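Local atomic coordinates of leukotriene A-4 hydrolase (Saccharomyces cerevisiae, PDB entry 2XQ0), a protein that preferentially cleaves di- and tripeptides as a zinc-dependent aminopeptidase and has low epoxide hydrolase activity in vitro. Residues Q77-D82 and F112-Q117; I116-T121 and L154-D159; T343-A348 and H465-L470. One frame throughout, in Å; residues are numbered along the deposited sequence.

Contact 1. Residues Q77-D82 and F112-Q117; sequences QEVHID and FTLNIQ
E78 and Q117 both set CG anti to the carbonyl carbon (chi1 -57° and -68°), and the two extended chains run side by side, pointing the same way. Q117 NE2 lies 3.1 Å from E78 OE1, while two acceptors, E78 OE2 and Q117 OE1, stand 3.5 Å apart. One water bridges them, donating at 2.7 Å to E78 OE2 and 2.9 Å to Q117 OE1. The Q117 amide plane is nearly parallel to the H80 ring, with Q117 NE2 4.1 Å from H80 CE1. At the other end T113 N donates to D82 OD1 on the syn side at 3.1 Å, somewhat out of the carboxylate plane, while D82 N donates to T113 O. Between these ends H80 and N115 exchange two backbone bonds. On the apolar face V79 CG1 and I81 CG1 meet L114 CD1 at 3.6 and 3.8 Å, and I81 CG2 touches F112 CD1. I103 of strand 101-104 packs on the same three aliphatic residues. Both Q77 N and E78 N are directed at Q117 O, the second bond being weak. This is a classic beta bulge in an antiparallel strand pair of the large N-terminal sheet of the M1 peptidase.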
loop_
_atom_site.group_PDB
_atom_site.type_symbol
_atom_site.label_atom_id
_atom_site.label_comp_id
_atom_site.label_asym_id
_atom_site.label_seq_id
_atom_site.Cartn_x
_atom_site.Cartn_y
_atom_site.Cartn_z
ATOM N N GLN A 77 28.920 -13.143 1.134
ATOM C CA GLN A 77 30.082 -13.737 1.790
ATOM C C GLN A 77 30.621 -14.956 1.065
ATOM O O GLN A 77 31.838 -15.088 0.877
ATOM C CB GLN A 77 29.728 -14.107 3.233
ATOM C CG GLN A 77 29.365 -12.926 4.091
ATOM C CD GLN A 77 28.709 -13.352 5.383
ATOM O OE1 GLN A 77 27.778 -14.159 5.379
ATOM N NE2 GLN A 77 29.188 -12.816 6.499
ATOM N N GLU A 78 29.724 -15.856 0.673
ATOM C CA GLU A 78 30.136 -17.072 -0.018
ATOM C C GLU A 78 29.036 -17.501 -0.967
ATOM O O GLU A 78 27.871 -17.221 -0.730
ATOM C CB GLU A 78 30.406 -18.205 0.982
ATOM C CG GLU A 78 31.451 -17.890 2.042
ATOM C CD GLU A 78 31.527 -18.948 3.139
ATOM O OE1 GLU A 78 31.331 -20.145 2.839
ATOM O OE2 GLU A 78 31.786 -18.577 4.307
ATOM N N VAL A 79 29.409 -18.196 -2.033
ATOM C CA VAL A 79 28.439 -18.779 -2.955
ATOM C C VAL A 79 28.838 -20.210 -3.321
ATOM O O VAL A 79 29.998 -20.471 -3.679
ATOM C CB VAL A 79 28.375 -17.996 -4.265
ATOM C CG1 VAL A 79 27.340 -18.631 -5.183
ATOM C CG2 VAL A 79 28.058 -16.520 -4.010
ATOM N N HIS A 80 27.875 -21.122 -3.253
ATOM C CA HIS A 80 28.089 -22.514 -3.643
ATOM C C HIS A 80 27.031 -22.931 -4.658
ATOM O O HIS A 80 25.860 -22.552 -4.545
ATOM C CB HIS A 80 27.966 -23.433 -2.435
ATOM C CG HIS A 80 29.105 -23.342 -1.473
ATOM N ND1 HIS A 80 29.142 -22.418 -0.452
ATOM C CD2 HIS A 80 30.228 -24.084 -1.351
ATOM C CE1 HIS A 80 30.250 -22.583 0.247
ATOM N NE2 HIS A 80 30.930 -23.586 -0.278
ATOM N N ILE A 81 27.449 -23.694 -5.659
ATOM C CA ILE A 81 26.527 -24.368 -6.565
ATOM C C ILE A 81 26.757 -25.881 -6.473
ATOM O O ILE A 81 27.881 -26.354 -6.606
ATOM C CB ILE A 81 26.703 -23.889 -8.010
ATOM C CG1 ILE A 81 26.219 -22.436 -8.139
ATOM C CG2 ILE A 81 25.929 -24.794 -8.959
ATOM C CD1 ILE A 81 26.640 -21.741 -9.429
ATOM N N ASP A 82 25.696 -26.630 -6.210
ATOM C CA ASP A 82 25.812 -28.069 -6.042
ATOM C C ASP A 82 26.913 -28.454 -5.053
ATOM O O ASP A 82 27.743 -29.313 -5.339
ATOM C CB ASP A 82 26.054 -28.730 -7.398
ATOM C CG ASP A 82 24.849 -28.631 -8.304
ATOM O OD1 ASP A 82 23.753 -28.310 -7.789
ATOM O OD2 ASP A 82 24.987 -28.866 -9.521
ATOM N N PHE A 112 19.850 -27.220 -10.950
ATOM C CA PHE A 112 20.946 -27.063 -9.999
ATOM C C PHE A 112 20.509 -26.295 -8.756
ATOM O O PHE A 112 19.454 -25.650 -8.741
ATOM C CB PHE A 112 22.175 -26.422 -10.668
ATOM C CG PHE A 112 21.966 -24.983 -11.117
ATOM C CD1 PHE A 112 22.396 -23.927 -10.327
ATOM C CD2 PHE A 112 21.364 -24.695 -12.335
ATOM C CE1 PHE A 112 22.233 -22.605 -10.735
ATOM C CE2 PHE A 112 21.190 -23.371 -12.755
ATOM C CZ PHE A 112 21.624 -22.321 -11.948
ATOM N N THR A 113 21.312 -26.400 -7.704
ATOM C CA THR A 113 21.038 -25.712 -6.458
ATOM C C THR A 113 22.060 -24.605 -6.262
ATOM O O THR A 113 23.269 -24.814 -6.467
ATOM C CB THR A 113 21.099 -26.686 -5.281
ATOM O OG1 THR A 113 20.074 -27.675 -5.437
ATOM C CG2 THR A 113 20.890 -25.958 -3.965
ATOM N N LEU A 114 21.564 -23.427 -5.882
ATOM C CA LEU A 114 22.399 -22.247 -5.656
ATOM C C LEU A 114 22.264 -21.759 -4.217
ATOM O O LEU A 114 21.165 -21.414 -3.778
ATOM C CB LEU A 114 21.995 -21.135 -6.617
ATOM C CG LEU A 114 22.574 -19.759 -6.293
ATOM C CD1 LEU A 114 24.091 -19.790 -6.349
ATOM C CD2 LEU A 114 22.022 -18.712 -7.233
ATOM N N ASN A 115 23.373 -21.749 -3.480
ATOM C CA ASN A 115 23.368 -21.248 -2.112
ATOM C C ASN A 115 24.258 -20.015 -1.967
ATOM O O ASN A 115 25.419 -20.011 -2.379
ATOM C CB ASN A 115 23.805 -22.333 -1.122
ATOM C CG ASN A 115 23.752 -21.863 0.329
ATOM O OD1 ASN A 115 24.742 -21.383 0.877
ATOM N ND2 ASN A 115 22.598 -22.002 0.950
ATOM N N ILE A 116 23.707 -18.961 -1.383
ATOM C CA ILE A 116 24.471 -17.742 -1.140
ATOM C C ILE A 116 24.388 -17.356 0.330
ATOM O O ILE A 116 23.296 -17.133 0.858
ATOM C CB ILE A 116 23.906 -16.579 -1.951
ATOM C CG1 ILE A 116 23.776 -16.967 -3.431
ATOM C CG2 ILE A 116 24.754 -15.325 -1.749
ATOM C CD1 ILE A 116 22.830 -16.088 -4.201
ATOM N N GLN A 117 25.538 -17.259 0.982
ATOM C CA GLN A 117 25.594 -16.771 2.351
ATOM C C GLN A 117 25.795 -15.278 2.326
ATOM O O GLN A 117 26.609 -14.765 1.562
ATOM C CB GLN A 117 26.748 -17.407 3.121
ATOM C CG GLN A 117 26.584 -18.880 3.383
ATOM C CD GLN A 117 27.847 -19.486 3.938
ATOM O OE1 GLN A 117 28.394 -19.001 4.931
ATOM N NE2 GLN A 117 28.332 -20.538 3.292
HETATM O O HOH W 1 30.366 -17.596 6.435
#

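Contact 2. Residues I116-T121 and L154-D159; sequences IQFRTT and LFPCFD
The carbonyl oxygen of L154 is hemmed in by carbons of F118 and T120. F118 CE2 comes to 3.0 Å from L154 O, a tight approach, F118 CZ is close behind, and T120 CG2 adds a contact at 3.7 Å. No hydrogen bond crosses between the two segments. The T120 hydroxyl turns to the backbone N of I46 on the neighbouring strand, while its methyl meets L154 CD1. F118 carries the middle of the contact. Its CG sits between the backbone N and the carbonyl carbon (chi1 68°), the crowded position, which carries the ring toward the loop. P156 CD lies over the centre of one face of the F118 ring in a CH-pi contact, 3.8 Å from its centroid and 12° off the normal. F155 CB touches F118 CZ at 3.4 Å. I116, F118 and T120, every second residue of strand 111-120, direct their CB atoms to the same side. There the loop between strands 141-144 and 165-172 packs against the large sheet of the M1 N-terminal domain. An alanine in place of F118 would probably open a gap between sheet and loop, with P156 CD and F155 CB left without their aromatic partner. I116 reaches P156 with two methyls, CG2 at 3.8 Å and CD1 at 3.9 Å from P156 CG. The side chain of L154 is about 4 Å from that of L146, a substrate-binding residue.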
loop_
_atom_site.group_PDB
_atom_site.type_symbol
_atom_site.label_atom_id
_atom_site.label_comp_id
_atom_site.label_asym_id
_atom_site.label_seq_id
_atom_site.Cartn_x
_atom_site.Cartn_y
_atom_site.Cartn_z
ATOM N N ILE A 116 23.707 -18.961 -1.383
ATOM C CA ILE A 116 24.471 -17.742 -1.140
ATOM C C ILE A 116 24.388 -17.356 0.330
ATOM O O ILE A 116 23.296 -17.133 0.858
ATOM C CB ILE A 116 23.906 -16.579 -1.951
ATOM C CG1 ILE A 116 23.776 -16.967 -3.431
ATOM C CG2 ILE A 116 24.754 -15.325 -1.749
ATOM C CD1 ILE A 116 22.830 -16.088 -4.201
ATOM N N GLN A 117 25.538 -17.259 0.982
ATOM C CA GLN A 117 25.594 -16.771 2.351
ATOM C C GLN A 117 25.795 -15.278 2.326
ATOM O O GLN A 117 26.609 -14.765 1.562
ATOM C CB GLN A 117 26.748 -17.407 3.121
ATOM C CG GLN A 117 26.584 -18.880 3.383
ATOM C CD GLN A 117 27.847 -19.486 3.938
ATOM O OE1 GLN A 117 28.394 -19.001 4.931
ATOM N NE2 GLN A 117 28.332 -20.538 3.292
ATOM N N PHE A 118 25.068 -14.580 3.182
ATOM C CA PHE A 118 25.120 -13.136 3.163
ATOM C C PHE A 118 24.686 -12.599 4.511
ATOM O O PHE A 118 24.168 -13.348 5.350
ATOM C CB PHE A 118 24.168 -12.609 2.077
ATOM C CG PHE A 118 22.724 -12.840 2.396
ATOM C CD1 PHE A 118 22.129 -14.067 2.137
ATOM C CD2 PHE A 118 21.967 -11.847 2.982
ATOM C CE1 PHE A 118 20.802 -14.283 2.449
ATOM C CE2 PHE A 118 20.659 -12.061 3.297
ATOM C CZ PHE A 118 20.071 -13.287 3.038
ATOM N N ARG A 119 24.880 -11.297 4.702
ATOM C CA ARG A 119 24.246 -10.580 5.795
ATOM C C ARG A 119 23.774 -9.206 5.311
ATOM O O ARG A 119 24.335 -8.639 4.369
ATOM C CB ARG A 119 25.208 -10.438 6.980
ATOM C CG ARG A 119 26.494 -9.702 6.645
ATOM C CD ARG A 119 27.496 -9.735 7.815
ATOM N NE ARG A 119 26.941 -9.055 8.981
ATOM C CZ ARG A 119 26.506 -9.670 10.077
ATOM N NH1 ARG A 119 26.583 -10.992 10.181
ATOM N NH2 ARG A 119 26.011 -8.953 11.082
ATOM N N THR A 120 22.735 -8.677 5.952
ATOM C CA THR A 120 22.328 -7.306 5.706
ATOM C C THR A 120 23.335 -6.311 6.293
ATOM O O THR A 120 24.152 -6.660 7.148
ATOM C CB THR A 120 20.903 -7.020 6.223
ATOM O OG1 THR A 120 20.827 -7.217 7.656
ATOM C CG2 THR A 120 19.918 -7.931 5.529
ATOM N N THR A 121 23.297 -5.073 5.820
ATOM C CA THR A 121 24.231 -4.070 6.327
ATOM C C THR A 121 23.486 -2.898 6.954
ATOM O O THR A 121 22.248 -2.841 6.928
ATOM C CB THR A 121 25.204 -3.551 5.226
ATOM O OG1 THR A 121 24.507 -2.685 4.323
ATOM C CG2 THR A 121 25.844 -4.705 4.454
ATOM N N LEU A 154 17.378 -7.177 1.237
ATOM C CA LEU A 154 17.187 -8.149 2.321
ATOM C C LEU A 154 17.859 -9.493 1.994
ATOM O O LEU A 154 18.489 -10.101 2.856
ATOM C CB LEU A 154 15.697 -8.364 2.617
ATOM C CG LEU A 154 15.390 -9.396 3.703
ATOM C CD1 LEU A 154 16.030 -8.987 5.040
ATOM C CD2 LEU A 154 13.891 -9.634 3.886
ATOM N N PHE A 155 17.728 -9.950 0.750
ATOM C CA PHE A 155 18.488 -11.115 0.277
ATOM C C PHE A 155 18.721 -11.050 -1.224
ATOM O O PHE A 155 17.945 -10.449 -1.942
ATOM C CB PHE A 155 17.797 -12.436 0.648
ATOM C CG PHE A 155 16.417 -12.599 0.067
ATOM C CD1 PHE A 155 16.200 -13.449 -1.009
ATOM C CD2 PHE A 155 15.340 -11.910 0.597
ATOM C CE1 PHE A 155 14.918 -13.611 -1.547
ATOM C CE2 PHE A 155 14.057 -12.059 0.063
ATOM C CZ PHE A 155 13.849 -12.911 -1.014
ATOM N N PRO A 156 19.810 -11.671 -1.702
ATOM C CA PRO A 156 20.078 -11.672 -3.142
ATOM C C PRO A 156 19.030 -12.521 -3.844
ATOM O O PRO A 156 18.693 -13.606 -3.369
ATOM C CB PRO A 156 21.479 -12.290 -3.244
ATOM C CG PRO A 156 21.650 -13.090 -1.990
ATOM C CD PRO A 156 20.772 -12.485 -0.932
ATOM N N CYS A 157 18.482 -12.015 -4.943
ATOM C CA CYS A 157 17.395 -12.717 -5.597
ATOM C C CYS A 157 17.106 -12.178 -6.988
ATOM O O CYS A 157 17.707 -11.203 -7.446
ATOM C CB CYS A 157 16.124 -12.613 -4.739
ATOM S SG CYS A 157 15.570 -10.913 -4.402
ATOM N N PHE A 158 16.183 -12.832 -7.676
ATOM C CA PHE A 158 15.648 -12.274 -8.914
ATOM C C PHE A 158 14.516 -11.345 -8.494
ATOM O O PHE A 158 13.355 -11.760 -8.415
ATOM C CB PHE A 158 15.112 -13.387 -9.794
ATOM C CG PHE A 158 16.162 -14.349 -10.271
ATOM C CD1 PHE A 158 17.084 -13.973 -11.231
ATOM C CD2 PHE A 158 16.219 -15.634 -9.774
ATOM C CE1 PHE A 158 18.046 -14.860 -11.686
ATOM C CE2 PHE A 158 17.182 -16.528 -10.235
ATOM C CZ PHE A 158 18.095 -16.137 -11.190
ATOM N N ASP A 159 14.860 -10.097 -8.185
ATOM C CA ASP A 159 13.918 -9.149 -7.574
ATOM C C ASP A 159 13.007 -8.491 -8.612
ATOM O O ASP A 159 13.086 -7.275 -8.868
ATOM C CB ASP A 159 14.666 -8.078 -6.754
ATOM C CG ASP A 159 13.736 -7.251 -5.872
ATOM O OD1 ASP A 159 12.533 -7.581 -5.773
ATOM O OD2 ASP A 159 14.207 -6.264 -5.255
#

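Contact 3. Residues T343-A348 and H465-L470; sequences TRHFSA and HFITAL
H345 reaches from helix 341-360 into the chain just before helix 469-484, and each part of its side chain meets I467 or F466. H345 CB rests 3.5 Å from I467 O. CG stands beside the backbone N and anti to the carbonyl carbon (chi1 -76°), which brings it near I467 N and CB. H345 ND1 accepts the backbone N-H of I467 at 2.9 Å. The bond is nearly straight, 172° at the hydrogen, although the donor is tilted out of the imidazole plane. F466 CA also comes close to ND1, at the ring edge. Over one face of the H345 ring lies I467 CD1, 3.7 Å from the centroid and almost on the normal, a CH-pi contact that takes in CD2, CE1 and NE2. F466 turns an edge toward the H345 imidazole in an offset edge-to-face pair, the H345 and F466 ring planes 88° apart. The face of F466 takes up A348 CB, which lies 3.4 Å from F466 CZ, offset toward the rim. F394 of helix 388-403 packs on both F466 and A348. Further along, L470 CB meets F346 CD1 at 4.1 Å, and L470 CD1 sits 3.8 Å from T343 OG1. Helix 508-519 touches F346, and its Q510 hydrogen-bonds to L470 O. The contact therefore joins a helix of the M1 catalytic domain to the lead-in and first turn of helix 469-484, where the C-terminal helical region begins. Y390, the proton donor, is about 11 Å from A348 by side chains. ND1 acts as acceptor, which is consistent with a neutral H345 protonated on NE2, where E341 OE2 lies close.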
loop_
_atom_site.group_PDB
_atom_site.type_symbol
_atom_site.label_atom_id
_atom_site.label_comp_id
_atom_site.label_asym_id
_atom_site.label_seq_id
_atom_site.Cartn_x
_atom_site.Cartn_y
_atom_site.Cartn_z
ATOM N N THR A 343 -22.537 3.297 -0.609
ATOM C CA THR A 343 -21.262 3.206 0.089
ATOM C C THR A 343 -20.103 2.997 -0.895
ATOM O O THR A 343 -19.073 3.673 -0.799
ATOM C CB THR A 343 -21.300 2.080 1.151
ATOM O OG1 THR A 343 -22.323 2.377 2.102
ATOM C CG2 THR A 343 -19.973 1.971 1.891
ATOM N N ARG A 344 -20.266 2.080 -1.849
ATOM C CA ARG A 344 -19.221 1.873 -2.852
ATOM C C ARG A 344 -18.943 3.178 -3.596
ATOM O O ARG A 344 -17.791 3.564 -3.817
ATOM C CB ARG A 344 -19.613 0.777 -3.857
ATOM C CG ARG A 344 -18.672 0.747 -5.082
ATOM C CD ARG A 344 -18.727 -0.579 -5.832
ATOM N NE ARG A 344 -19.842 -0.646 -6.777
ATOM C CZ ARG A 344 -19.697 -0.969 -8.058
ATOM N NH1 ARG A 344 -18.491 -1.244 -8.534
ATOM N NH2 ARG A 344 -20.744 -1.015 -8.866
ATOM N N HIS A 345 -20.013 3.848 -4.004
ATOM C CA HIS A 345 -19.890 5.077 -4.769
ATOM C C HIS A 345 -19.280 6.206 -3.946
ATOM O O HIS A 345 -18.510 7.009 -4.463
ATOM C CB HIS A 345 -21.257 5.483 -5.320
ATOM C CG HIS A 345 -21.691 4.659 -6.490
ATOM N ND1 HIS A 345 -21.968 5.206 -7.722
ATOM C CD2 HIS A 345 -21.841 3.324 -6.630
ATOM C CE1 HIS A 345 -22.301 4.246 -8.567
ATOM N NE2 HIS A 345 -22.226 3.092 -7.928
ATOM N N PHE A 346 -19.628 6.283 -2.665
ATOM C CA PHE A 346 -19.010 7.288 -1.791
ATOM C C PHE A 346 -17.496 7.074 -1.759
ATOM O O PHE A 346 -16.706 8.004 -1.845
ATOM C CB PHE A 346 -19.590 7.195 -0.369
ATOM C CG PHE A 346 -18.984 8.181 0.598
ATOM C CD1 PHE A 346 -19.302 9.531 0.525
ATOM C CD2 PHE A 346 -18.081 7.766 1.555
ATOM C CE1 PHE A 346 -18.737 10.438 1.403
ATOM C CE2 PHE A 346 -17.523 8.669 2.441
ATOM C CZ PHE A 346 -17.844 10.004 2.366
ATOM N N SER A 347 -17.081 5.829 -1.627
ATOM C CA SER A 347 -15.646 5.538 -1.594
ATOM C C SER A 347 -14.977 5.987 -2.916
ATOM O O SER A 347 -13.877 6.548 -2.904
ATOM C CB SER A 347 -15.434 4.041 -1.294
ATOM O OG SER A 347 -14.086 3.655 -1.479
ATOM N N ALA A 348 -15.660 5.794 -4.045
ATOM C CA ALA A 348 -15.108 6.165 -5.354
ATOM C C ALA A 348 -15.004 7.672 -5.478
ATOM O O ALA A 348 -14.117 8.191 -6.155
ATOM C CB ALA A 348 -15.992 5.624 -6.483
ATOM N N HIS A 465 -20.554 9.023 -13.299
ATOM C CA HIS A 465 -21.671 9.600 -12.557
ATOM C C HIS A 465 -21.930 8.812 -11.283
ATOM O O HIS A 465 -22.827 7.968 -11.233
ATOM C CB HIS A 465 -22.928 9.640 -13.426
ATOM C CG HIS A 465 -22.749 10.409 -14.700
ATOM N ND1 HIS A 465 -22.351 9.814 -15.879
ATOM C CD2 HIS A 465 -22.892 11.727 -14.976
ATOM C CE1 HIS A 465 -22.273 10.729 -16.829
ATOM N NE2 HIS A 465 -22.594 11.899 -16.306
ATOM N N PHE A 466 -21.141 9.099 -10.255
ATOM C CA PHE A 466 -21.263 8.409 -8.978
ATOM C C PHE A 466 -22.516 8.814 -8.223
ATOM O O PHE A 466 -22.950 9.972 -8.264
ATOM C CB PHE A 466 -20.039 8.658 -8.103
ATOM C CG PHE A 466 -18.786 8.047 -8.642
ATOM C CD1 PHE A 466 -18.769 6.717 -9.029
ATOM C CD2 PHE A 466 -17.625 8.797 -8.751
ATOM C CE1 PHE A 466 -17.622 6.147 -9.535
ATOM C CE2 PHE A 466 -16.473 8.234 -9.244
ATOM C CZ PHE A 466 -16.472 6.899 -9.638
ATOM N N ILE A 467 -23.103 7.848 -7.534
ATOM C CA ILE A 467 -24.213 8.134 -6.621
ATOM C C ILE A 467 -23.653 9.001 -5.497
ATOM O O ILE A 467 -22.701 8.611 -4.813
ATOM C CB ILE A 467 -24.804 6.827 -6.067
ATOM C CG1 ILE A 467 -25.391 5.987 -7.214
ATOM C CG2 ILE A 467 -25.839 7.111 -4.965
ATOM C CD1 ILE A 467 -25.646 4.543 -6.826
ATOM N N THR A 468 -24.192 10.205 -5.331
ATOM C CA THR A 468 -23.593 11.144 -4.370
ATOM C C THR A 468 -24.374 11.229 -3.076
ATOM O O THR A 468 -24.098 12.088 -2.241
ATOM C CB THR A 468 -23.493 12.563 -4.934
ATOM O OG1 THR A 468 -24.811 13.115 -5.067
ATOM C CG2 THR A 468 -22.792 12.562 -6.292
ATOM N N ALA A 469 -25.347 10.335 -2.906
ATOM C CA ALA A 469 -26.213 10.346 -1.728
ATOM C C ALA A 469 -25.494 10.561 -0.385
ATOM O O ALA A 469 -25.872 11.442 0.377
ATOM C CB ALA A 469 -27.053 9.082 -1.676
ATOM N N LEU A 470 -24.466 9.773 -0.092
ATOM C CA LEU A 470 -23.826 9.844 1.236
ATOM C C LEU A 470 -22.851 11.010 1.407
ATOM O O LEU A 470 -22.246 11.165 2.470
ATOM C CB LEU A 470 -23.132 8.524 1.591
ATOM C CG LEU A 470 -24.064 7.315 1.645
ATOM C CD1 LEU A 470 -23.292 6.046 1.900
ATOM C CD2 LEU A 470 -25.166 7.520 2.693
#

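Overall arrangement
From the N terminus, contact 1 comes first. It closes the excursion after strand 74-81 that makes strands 84-90 and 101-104 and returns as strand 111-120. Contact 2 starts on that same strand, sharing I116 and Q117. It closes the next loop, through strands 127-130 and 141-144, when residues 154-159 pack on the sheet. The two follow in series with no nesting, their centres about 12 Å apart, both in the N-terminal beta domain. Contact 3 opens later. It closes a long, mostly helical loop of 116 residues that includes Y390, and ties the catalytic domain to the C-terminal helices. Its centre lies about 46 Å from that of contact 2, on the opposite side of the chain's centre.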